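Local coordinates for SPbeta prophage-derived uncharacterized protein YopX (Bacillus subtilis, PDB 2I2L) that is of unknown function, is encoded by the SPbeta prophage, and forms a homodimer of all-beta subunits, at residues L21-K26 with W31-L36; V7-Q12 with V42-S47. All coordinates share one frame; numbering follows the deposited sequence.

Overall arrangement
In the N-terminal part of this prophage protein a three-stranded and a four-stranded antiparallel sheet meet, and the two contacts divide the work: contact 1 builds one sheet, contact 2 joins it to its neighbour. Contact 1 zips up the hairpin of strands 21-25 and 31-36; contact 2 sets the turn after strand 5-8 against strand 41-46. Their centres lie about 9 Å apart. Strand 31-36 is the middle of the three-stranded sheet and links both: its L33 N probably donates a hydrogen bond to V45 O, and its side chain packs on V7 of the other sheet. Along the chain, contact 1 is nested inside the loop that contact 2 closes, while the hairpin's outer edge serves the dimer.

Contact 1 (L21-K26 with W31-L36); sequences LSLIIK and WTLKRL
L21 and L33 meet through their branches, CD2 of L21 lying 3.8 Å from CD2 of L33, and the other methyl of L21 rests over one face of the R35 guanidinium, toward its rim. Further along the same face, CD1 of L23 touches the W31 ring obliquely at CE3 (4.1 Å). On the other face the partners are S22, I24, T32 and K34: the K34 chain crosses I24 at nearly a right angle, its CG 3.6 Å from I24 CG1. Behind these side chains stand two antiparallel hydrogen-bonded pairs. S22 and K34 exchange fairly straight bonds, K34 N to S22 O at 2.8 Å and S22 N to K34 O at 2.9 Å, whereas the T32 N to I24 O bond is more bent, at 130°. Beyond the hairpin, T32 OG1 bonds to D46, and Y5, L54 and W56 pack on the leucine face. L23, I24 and I25 pair with a strand of the second subunit. The chemistry thus implies a two-faced hairpin: L21, L23, I25, W31 and L33 turn to an apolar core, S22, I24, T32 and K34 form the more polar face, and the edge of strand 21-25 carries the sheet across the dimer interface.

Contact 2 (V7-Q12 with V42-S47); sequences VWDGEQ and VPVVDS
D9 meets V45 by apolar contact: the methylene CB of the aspartate sits against both valine methyls, 3.3 Å from V45 CG1 and 3.4 Å from V45 CG2. V44 adds a looser touch, its CG1 lying 4.3 Å from D9 OD1. Among the polar interactions of D9, those of OD2 stay within its own turn. With chi1 at 69° the carboxylate folds back over the following residues, and OD2 accepts two backbone bonds. Q12 N reaches it at 2.8 Å on the syn side, close to the carboxylate plane, while E11 N comes at 2.9 Å from above that plane. The other oxygen, OD1, reaches strand 13-15 and bonds to H14 NE2, so both oxygens of the carboxylate are engaged and its rotation is probably well fixed. Backbone bonding supplies the setting on the valine side, where V44 and V45 both pair with L33 of the adjoining strand. V7 packs on L33, and V45 also meets A52. Two recognised motifs therefore face each other here: an Asx turn, extended to an Asx motif, in the connection between strands 5-8 and 13-15, and a classic beta bulge in strand 41-46, brought together where two antiparallel sheets pack.

Contact 1 (L21-K26 with W31-L36)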
loop_
_atom_site.group_PDB
_atom_site.type_symbol
_atom_site.label_atom_id
_atom_site.label_comp_id
_atom_site.label_asym_id
_atom_site.label_seq_id
_atom_site.Cartn_x
_atom_site.Cartn_y
_atom_site.Cartn_z
ATOM N N LEU B 21 -12.589 15.767 3.115
ATOM C CA LEU B 21 -11.661 15.021 3.951
ATOM C C LEU B 21 -10.244 15.080 3.440
ATOM O O LEU B 21 -9.988 14.822 2.263
ATOM C CB LEU B 21 -12.064 13.555 4.047
ATOM C CG LEU B 21 -12.931 13.156 5.233
ATOM C CD1 LEU B 21 -14.312 13.784 5.066
ATOM C CD2 LEU B 21 -13.023 11.624 5.319
ATOM N N SER B 22 -9.313 15.412 4.323
ATOM C CA SER B 22 -7.915 15.443 3.933
ATOM C C SER B 22 -7.113 14.666 4.969
ATOM O O SER B 22 -7.179 14.958 6.157
ATOM C CB SER B 22 -7.397 16.879 3.849
ATOM O OG SER B 22 -7.084 17.390 5.133
ATOM N N LEU B 23 -6.374 13.663 4.510
ATOM C CA LEU B 23 -5.545 12.839 5.377
ATOM C C LEU B 23 -4.158 13.482 5.530
ATOM O O LEU B 23 -3.523 13.855 4.543
ATOM C CB LEU B 23 -5.403 11.451 4.768
ATOM C CG LEU B 23 -4.722 10.423 5.665
ATOM C CD1 LEU B 23 -5.557 10.216 6.928
ATOM C CD2 LEU B 23 -4.565 9.112 4.891
ATOM N N ILE B 24 -3.686 13.606 6.761
ATOM C CA ILE B 24 -2.389 14.229 6.993
ATOM C C ILE B 24 -1.379 13.304 7.653
ATOM O O ILE B 24 -1.546 12.914 8.808
ATOM C CB ILE B 24 -2.510 15.500 7.904
ATOM C CG1 ILE B 24 -3.748 16.317 7.513
ATOM C CG2 ILE B 24 -1.228 16.341 7.808
ATOM C CD1 ILE B 24 -3.815 16.701 6.034
ATOM N N ILE B 25 -0.316 12.985 6.930
ATOM C CA ILE B 25 0.734 12.132 7.463
ATOM C C ILE B 25 1.867 13.010 8.010
ATOM O O ILE B 25 2.472 13.787 7.269
ATOM C CB ILE B 25 1.307 11.215 6.367
ATOM C CG1 ILE B 25 0.272 10.172 5.961
ATOM C CG2 ILE B 25 2.576 10.551 6.869
ATOM C CD1 ILE B 25 0.665 9.386 4.760
ATOM N N LYS B 26 2.158 12.899 9.299
ATOM C CA LYS B 26 3.227 13.705 9.871
ATOM C C LYS B 26 4.568 12.986 9.841
ATOM O O LYS B 26 4.641 11.771 9.622
ATOM C CB LYS B 26 2.898 14.113 11.307
ATOM C CG LYS B 26 2.520 15.586 11.476
ATOM C CD LYS B 26 1.009 15.832 11.366
ATOM C CE LYS B 26 0.636 17.310 11.648
ATOM N NZ LYS B 26 -0.854 17.530 11.781
ATOM N N TRP B 31 -0.771 10.184 11.750
ATOM C CA TRP B 31 -1.669 10.659 10.719
ATOM C C TRP B 31 -2.854 11.328 11.384
ATOM O O TRP B 31 -3.107 11.122 12.571
ATOM C CB TRP B 31 -2.137 9.512 9.823
ATOM C CG TRP B 31 -2.852 8.410 10.533
ATOM C CD1 TRP B 31 -2.355 7.184 10.838
ATOM C CD2 TRP B 31 -4.219 8.405 10.952
ATOM N NE1 TRP B 31 -3.326 6.410 11.408
ATOM C CE2 TRP B 31 -4.481 7.129 11.491
ATOM C CE3 TRP B 31 -5.253 9.357 10.922
ATOM C CZ2 TRP B 31 -5.732 6.768 11.994
ATOM C CZ3 TRP B 31 -6.509 9.003 11.424
ATOM C CH2 TRP B 31 -6.738 7.714 11.954
ATOM N N THR B 32 -3.578 12.135 10.622
ATOM C CA THR B 32 -4.733 12.842 11.155
ATOM C C THR B 32 -5.767 13.091 10.079
ATOM O O THR B 32 -5.465 13.688 9.050
ATOM C CB THR B 32 -4.335 14.202 11.702
ATOM O OG1 THR B 32 -3.367 14.038 12.744
ATOM C CG2 THR B 32 -5.562 14.929 12.224
ATOM N N LEU B 33 -6.991 12.651 10.311
ATOM C CA LEU B 33 -8.024 12.883 9.328
ATOM C C LEU B 33 -8.622 14.262 9.574
ATOM O O LEU B 33 -9.223 14.497 10.615
ATOM C CB LEU B 33 -9.119 11.834 9.431
ATOM C CG LEU B 33 -10.189 12.052 8.364
ATOM C CD1 LEU B 33 -9.654 11.618 7.005
ATOM C CD2 LEU B 33 -11.442 11.268 8.720
ATOM N N LYS B 34 -8.437 15.179 8.629
ATOM C CA LYS B 34 -8.996 16.521 8.752
ATOM C C LYS B 34 -10.219 16.615 7.841
ATOM O O LYS B 34 -10.428 15.754 6.983
ATOM C CB LYS B 34 -7.979 17.588 8.328
ATOM C CG LYS B 34 -6.676 17.607 9.117
ATOM C CD LYS B 34 -6.913 17.855 10.598
ATOM C CE LYS B 34 -5.625 18.257 11.309
ATOM N NZ LYS B 34 -5.210 19.646 10.966
ATOM N N ARG B 35 -11.022 17.658 8.039
ATOM C CA ARG B 35 -12.218 17.900 7.241
ATOM C C ARG B 35 -12.460 19.406 7.162
ATOM O O ARG B 35 -12.521 20.096 8.180
ATOM C CB ARG B 35 -13.428 17.210 7.870
ATOM C CG ARG B 35 -14.762 17.656 7.284
ATOM C CD ARG B 35 -15.951 17.235 8.161
ATOM N NE ARG B 35 -16.302 15.823 8.021
ATOM C CZ ARG B 35 -16.796 15.276 6.909
ATOM N NH1 ARG B 35 -17.004 16.019 5.826
ATOM N NH2 ARG B 35 -17.079 13.977 6.874
ATOM N N LEU B 36 -12.588 19.911 5.941
ATOM C CA LEU B 36 -12.817 21.331 5.712
ATOM C C LEU B 36 -14.315 21.638 5.751
ATOM O O LEU B 36 -15.090 21.131 4.934
ATOM C CB LEU B 36 -12.213 21.731 4.362
ATOM C CG LEU B 36 -11.993 23.219 4.110
ATOM C CD1 LEU B 36 -13.331 23.905 4.035
ATOM C CD2 LEU B 36 -11.141 23.822 5.213
#

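Contact 2 (V7-Q12 with V42-S47)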
loop_
_atom_site.group_PDB
_atom_site.type_symbol
_atom_site.label_atom_id
_atom_site.label_comp_id
_atom_site.label_asym_id
_atom_site.label_seq_id
_atom_site.Cartn_x
_atom_site.Cartn_y
_atom_site.Cartn_z
ATOM N N VAL B 7 -10.667 5.681 6.802
ATOM C CA VAL B 7 -10.335 5.679 8.217
ATOM C C VAL B 7 -11.564 5.411 9.051
ATOM O O VAL B 7 -12.644 5.953 8.801
ATOM C CB VAL B 7 -9.725 7.011 8.696
ATOM C CG1 VAL B 7 -8.353 7.207 8.105
ATOM C CG2 VAL B 7 -10.624 8.144 8.318
ATOM N N TRP B 8 -11.385 4.538 10.030
ATOM C CA TRP B 8 -12.434 4.189 10.970
ATOM C C TRP B 8 -12.101 5.100 12.148
ATOM O O TRP B 8 -11.000 5.019 12.698
ATOM C CB TRP B 8 -12.290 2.726 11.371
ATOM C CG TRP B 8 -13.280 2.263 12.385
ATOM C CD1 TRP B 8 -13.003 1.740 13.617
ATOM C CD2 TRP B 8 -14.699 2.181 12.227
ATOM N NE1 TRP B 8 -14.162 1.326 14.233
ATOM C CE2 TRP B 8 -15.222 1.583 13.399
ATOM C CE3 TRP B 8 -15.588 2.549 11.203
ATOM C CZ2 TRP B 8 -16.582 1.343 13.581
ATOM C CZ3 TRP B 8 -16.952 2.308 11.387
ATOM C CH2 TRP B 8 -17.430 1.710 12.566
ATOM N N ASP B 9 -13.025 5.985 12.515
ATOM C CA ASP B 9 -12.788 6.913 13.612
ATOM C C ASP B 9 -13.358 6.403 14.925
ATOM O O ASP B 9 -13.424 7.152 15.899
ATOM C CB ASP B 9 -13.419 8.263 13.310
ATOM C CG ASP B 9 -14.925 8.209 13.332
ATOM O OD1 ASP B 9 -15.564 9.276 13.231
ATOM O OD2 ASP B 9 -15.474 7.092 13.450
ATOM N N GLY B 10 -13.777 5.139 14.947
ATOM C CA GLY B 10 -14.340 4.561 16.157
ATOM C C GLY B 10 -15.834 4.295 16.043
ATOM O O GLY B 10 -16.330 3.265 16.502
ATOM N N GLU B 11 -16.553 5.220 15.418
ATOM C CA GLU B 11 -17.991 5.079 15.257
ATOM C C GLU B 11 -18.401 4.904 13.791
ATOM O O GLU B 11 -19.289 4.108 13.478
ATOM C CB GLU B 11 -18.710 6.295 15.857
ATOM C CG GLU B 11 -18.449 6.535 17.348
ATOM C CD GLU B 11 -19.274 7.700 17.918
ATOM O OE1 GLU B 11 -18.991 8.148 19.055
ATOM O OE2 GLU B 11 -20.214 8.167 17.230
ATOM N N GLN B 12 -17.758 5.637 12.889
ATOM C CA GLN B 12 -18.099 5.530 11.476
ATOM C C GLN B 12 -16.887 5.417 10.552
ATOM O O GLN B 12 -15.760 5.733 10.940
ATOM C CB GLN B 12 -18.969 6.719 11.066
ATOM C CG GLN B 12 -18.412 8.073 11.477
ATOM C CD GLN B 12 -19.332 9.216 11.085
ATOM O OE1 GLN B 12 -20.471 9.295 11.538
ATOM N NE2 GLN B 12 -18.838 10.108 10.235
ATOM N N VAL B 42 -10.991 21.236 10.092
ATOM C CA VAL B 42 -11.415 20.692 11.382
ATOM C C VAL B 42 -11.121 19.207 11.529
ATOM O O VAL B 42 -11.603 18.390 10.747
ATOM C CB VAL B 42 -12.931 20.899 11.600
ATOM C CG1 VAL B 42 -13.367 20.218 12.884
ATOM C CG2 VAL B 42 -13.260 22.391 11.642
ATOM N N PRO B 43 -10.340 18.834 12.557
ATOM C CA PRO B 43 -9.991 17.423 12.791
ATOM C C PRO B 43 -11.172 16.465 13.039
ATOM O O PRO B 43 -12.184 16.830 13.644
ATOM C CB PRO B 43 -9.015 17.499 13.975
ATOM C CG PRO B 43 -9.453 18.736 14.691
ATOM C CD PRO B 43 -9.713 19.705 13.566
ATOM N N VAL B 44 -11.014 15.240 12.547
ATOM C CA VAL B 44 -12.014 14.186 12.662
ATOM C C VAL B 44 -11.466 13.078 13.568
ATOM O O VAL B 44 -12.160 12.597 14.477
ATOM C CB VAL B 44 -12.342 13.575 11.272
ATOM C CG1 VAL B 44 -13.508 12.606 11.388
ATOM C CG2 VAL B 44 -12.655 14.680 10.273
ATOM N N VAL B 45 -10.227 12.666 13.300
ATOM C CA VAL B 45 -9.564 11.640 14.094
ATOM C C VAL B 45 -8.064 11.653 13.918
ATOM O O VAL B 45 -7.544 12.196 12.947
ATOM C CB VAL B 45 -10.040 10.218 13.765
ATOM C CG1 VAL B 45 -10.910 9.705 14.889
ATOM C CG2 VAL B 45 -10.779 10.200 12.444
ATOM N N ASP B 46 -7.382 11.035 14.879
ATOM C CA ASP B 46 -5.930 10.940 14.912
ATOM C C ASP B 46 -5.512 9.502 14.952
ATOM O O ASP B 46 -6.334 8.603 15.009
ATOM C CB ASP B 46 -5.391 11.599 16.170
ATOM C CG ASP B 46 -5.532 13.086 16.139
ATOM O OD1 ASP B 46 -4.625 13.743 15.603
ATOM O OD2 ASP B 46 -6.554 13.604 16.631
ATOM N N SER B 47 -4.210 9.294 14.923
ATOM C CA SER B 47 -3.651 7.962 15.008
ATOM C C SER B 47 -3.562 7.696 16.516
ATOM O O SER B 47 -3.367 6.563 16.952
ATOM C CB SER B 47 -2.255 7.941 14.368
ATOM O OG SER B 47 -1.389 8.914 14.950
#